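Local coordinates for protein cadherin-23 (Mus musculus, PDB 5UZ8) that probably mediates calcium-dependent adhesion in hearing and mechanotransduction, as a cadherin whose tandem extracellular repeats bind calcium ions at their linkers, at residues Thr13-Arg18 and Ala98-Tyr103. Numbering follows the deposited sequence. Where two conformers were deposited one is given.
Sequences TYYTER and AEIPVY
Tyr103 turns the edge of its ring toward the face of the Tyr14 ring. The pair is an offset edge-to-face stack, with planes at 75° and centroids 5.4 Å apart. CD2 and CE2 of Tyr103 do the touching, and CE2 also lies 3.7 Å from Tyr14 CB. Beside this pair, Tyr14 CB packs loosely on Pro101 CG.

The two strands are neighbours in the Greek-key beta sandwich of a cadherin repeat. Strand 15-20 is an edge strand of its sheet and runs parallel to 97-107, which pairs antiparallel with 81-89 on its other side.

Tyr15 and Val102 point to the other face of the sheet. Tyr15 crosses Ile100 at about a right angle. Ile100 CG2 meets the edge of the Tyr15 ring, 3.8 Å from CE2, and Ile100 CD1 lies close to the same atom. Ile100 CG1, anti to the backbone N (chi1 -170°), lies against Thr13 O. An alanine at Ile100 would probably leave a gap beside the Tyr15 ring edge and next to Thr13 O. Phe7 touches both Tyr15 and Ile100, and the Tyr15 hydroxyl is hydrogen-bonded to Lys8 O.

Tyr15 N donates to Pro101 O at 3.0 Å, and Tyr103 N donates to Tyr15 O at 2.9 Å. Tyr103 O accepts a short bond of 2.6 Å from Thr16 OG1, which stands anti to its own backbone N. The same oxygen takes a weak bond from Glu17 N.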
loop_
_atom_site.group_PDB
_atom_site.type_symbol
_atom_site.label_atom_id
_atom_site.label_comp_id
_atom_site.label_asym_id
_atom_site.label_seq_id
_atom_site.Cartn_x
_atom_site.Cartn_y
_atom_site.Cartn_z
ATOM N N THR A 13 -48.171 16.179 -12.715
ATOM C CA THR A 13 -47.509 17.460 -12.449
ATOM C C THR A 13 -46.149 17.546 -13.121
ATOM O O THR A 13 -45.793 18.596 -13.630
ATOM C CB THR A 13 -47.318 17.701 -10.946
ATOM O OG1 THR A 13 -46.659 16.570 -10.368
ATOM C CG2 THR A 13 -48.649 17.925 -10.287
ATOM N N TYR A 14 -45.407 16.439 -13.083
ATOM C CA TYR A 14 -44.109 16.286 -13.737
ATOM C C TYR A 14 -43.844 14.798 -13.927
ATOM O O TYR A 14 -44.471 13.969 -13.256
ATOM C CB TYR A 14 -42.969 16.913 -12.897
ATOM C CG TYR A 14 -42.836 16.312 -11.514
ATOM C CD1 TYR A 14 -42.150 15.108 -11.317
ATOM C CD2 TYR A 14 -43.359 16.954 -10.383
ATOM C CE1 TYR A 14 -42.045 14.543 -10.043
ATOM C CE2 TYR A 14 -43.226 16.395 -9.116
ATOM C CZ TYR A 14 -42.569 15.187 -8.973
ATOM O OH TYR A 14 -42.427 14.583 -7.737
ATOM N N TYR A 15 -42.915 14.469 -14.821
ATOM C CA TYR A 15 -42.443 13.096 -14.995
ATOM C C TYR A 15 -41.078 12.871 -14.361
ATOM O O TYR A 15 -40.245 13.774 -14.312
ATOM C CB TYR A 15 -42.318 12.744 -16.464
ATOM C CG TYR A 15 -43.601 12.730 -17.261
ATOM C CD1 TYR A 15 -44.481 11.660 -17.185
ATOM C CD2 TYR A 15 -43.893 13.762 -18.156
ATOM C CE1 TYR A 15 -45.638 11.630 -17.961
ATOM C CE2 TYR A 15 -45.049 13.742 -18.918
ATOM C CZ TYR A 15 -45.919 12.688 -18.822
ATOM O OH TYR A 15 -47.066 12.663 -19.606
ATOM N N THR A 16 -40.841 11.655 -13.879
ATOM C CA THR A 16 -39.518 11.302 -13.419
ATOM C C THR A 16 -39.210 9.834 -13.728
ATOM O O THR A 16 -40.114 8.993 -13.824
ATOM C CB THR A 16 -39.335 11.630 -11.932
ATOM O OG1 THR A 16 -37.949 11.489 -11.568
ATOM C CG2 THR A 16 -40.207 10.694 -11.043
ATOM N N GLU A 17 -37.919 9.545 -13.897
ATOM C CA GLU A 17 -37.458 8.192 -14.128
ATOM C C GLU A 17 -35.995 8.146 -13.659
ATOM O O GLU A 17 -35.271 9.148 -13.752
ATOM C CB GLU A 17 -37.584 7.911 -15.631
ATOM C CG GLU A 17 -37.909 6.525 -16.086
ATOM C CD GLU A 17 -39.230 5.963 -15.588
ATOM O OE1 GLU A 17 -40.333 6.352 -16.050
ATOM O OE2 GLU A 17 -39.147 5.063 -14.759
ATOM N N ARG A 18 -35.585 6.994 -13.149
ATOM C CA ARG A 18 -34.180 6.714 -12.887
ATOM C C ARG A 18 -33.459 6.256 -14.148
ATOM O O ARG A 18 -34.031 5.523 -14.973
ATOM C CB ARG A 18 -34.059 5.653 -11.804
ATOM C CG ARG A 18 -34.505 6.145 -10.450
ATOM C CD ARG A 18 -34.952 5.002 -9.552
ATOM N NE ARG A 18 -33.844 4.133 -9.162
ATOM C CZ ARG A 18 -32.920 4.419 -8.236
ATOM N NH1 ARG A 18 -32.915 5.594 -7.597
ATOM N NH2 ARG A 18 -31.967 3.522 -7.953
ATOM N N ALA A 98 -49.066 22.259 -24.605
ATOM C CA ALA A 98 -48.818 22.168 -23.190
ATOM C C ALA A 98 -47.356 21.799 -23.002
ATOM O O ALA A 98 -46.737 21.249 -23.904
ATOM C CB ALA A 98 -49.687 21.095 -22.572
ATOM N N GLU A 99 -46.840 22.121 -21.818
ATOM C CA GLU A 99 -45.473 21.850 -21.450
ATOM C C GLU A 99 -45.419 21.253 -20.067
ATOM O O GLU A 99 -46.248 21.549 -19.226
ATOM C CB GLU A 99 -44.671 23.137 -21.479
ATOM C CG GLU A 99 -44.381 23.591 -22.897
ATOM C CD GLU A 99 -43.524 24.831 -22.973
ATOM O OE1 GLU A 99 -42.921 25.230 -21.949
ATOM O OE2 GLU A 99 -43.443 25.388 -24.081
ATOM N N ILE A 100 -44.437 20.399 -19.839
ATOM C CA ILE A 100 -44.302 19.761 -18.552
ATOM C C ILE A 100 -42.831 19.474 -18.259
ATOM O O ILE A 100 -42.070 19.182 -19.183
ATOM C CB ILE A 100 -45.140 18.473 -18.515
ATOM C CG1 ILE A 100 -45.214 17.910 -17.095
ATOM C CG2 ILE A 100 -44.640 17.434 -19.506
ATOM C CD1 ILE A 100 -46.254 16.829 -16.936
ATOM N N PRO A 101 -42.432 19.525 -16.981
ATOM C CA PRO A 101 -41.055 19.172 -16.662
ATOM C C PRO A 101 -40.818 17.687 -16.572
ATOM O O PRO A 101 -41.719 16.905 -16.164
ATOM C CB PRO A 101 -40.802 19.832 -15.294
ATOM C CG PRO A 101 -42.035 20.547 -14.923
ATOM C CD PRO A 101 -43.130 20.130 -15.830
ATOM N N VAL A 102 -39.589 17.316 -16.910
ATOM C CA VAL A 102 -39.086 15.966 -16.710
ATOM C C VAL A 102 -37.825 16.031 -15.865
ATOM O O VAL A 102 -36.961 16.894 -16.082
ATOM C CB VAL A 102 -38.818 15.223 -18.045
ATOM C CG1 VAL A 102 -38.296 13.810 -17.780
ATOM C CG2 VAL A 102 -40.095 15.132 -18.880
ATOM N N TYR A 103 -37.735 15.112 -14.907
ATOM C CA TYR A 103 -36.572 15.027 -14.014
ATOM C C TYR A 103 -36.027 13.585 -14.080
ATOM O O TYR A 103 -36.633 12.667 -13.516
ATOM C CB TYR A 103 -36.945 15.390 -12.576
ATOM C CG TYR A 103 -37.621 16.743 -12.388
ATOM C CD1 TYR A 103 -36.899 17.928 -12.451
ATOM C CD2 TYR A 103 -38.979 16.833 -12.119
ATOM C CE1 TYR A 103 -37.507 19.168 -12.270
ATOM C CE2 TYR A 103 -39.603 18.061 -11.964
ATOM C CZ TYR A 103 -38.871 19.219 -12.034
ATOM O OH TYR A 103 -39.504 20.420 -11.821
#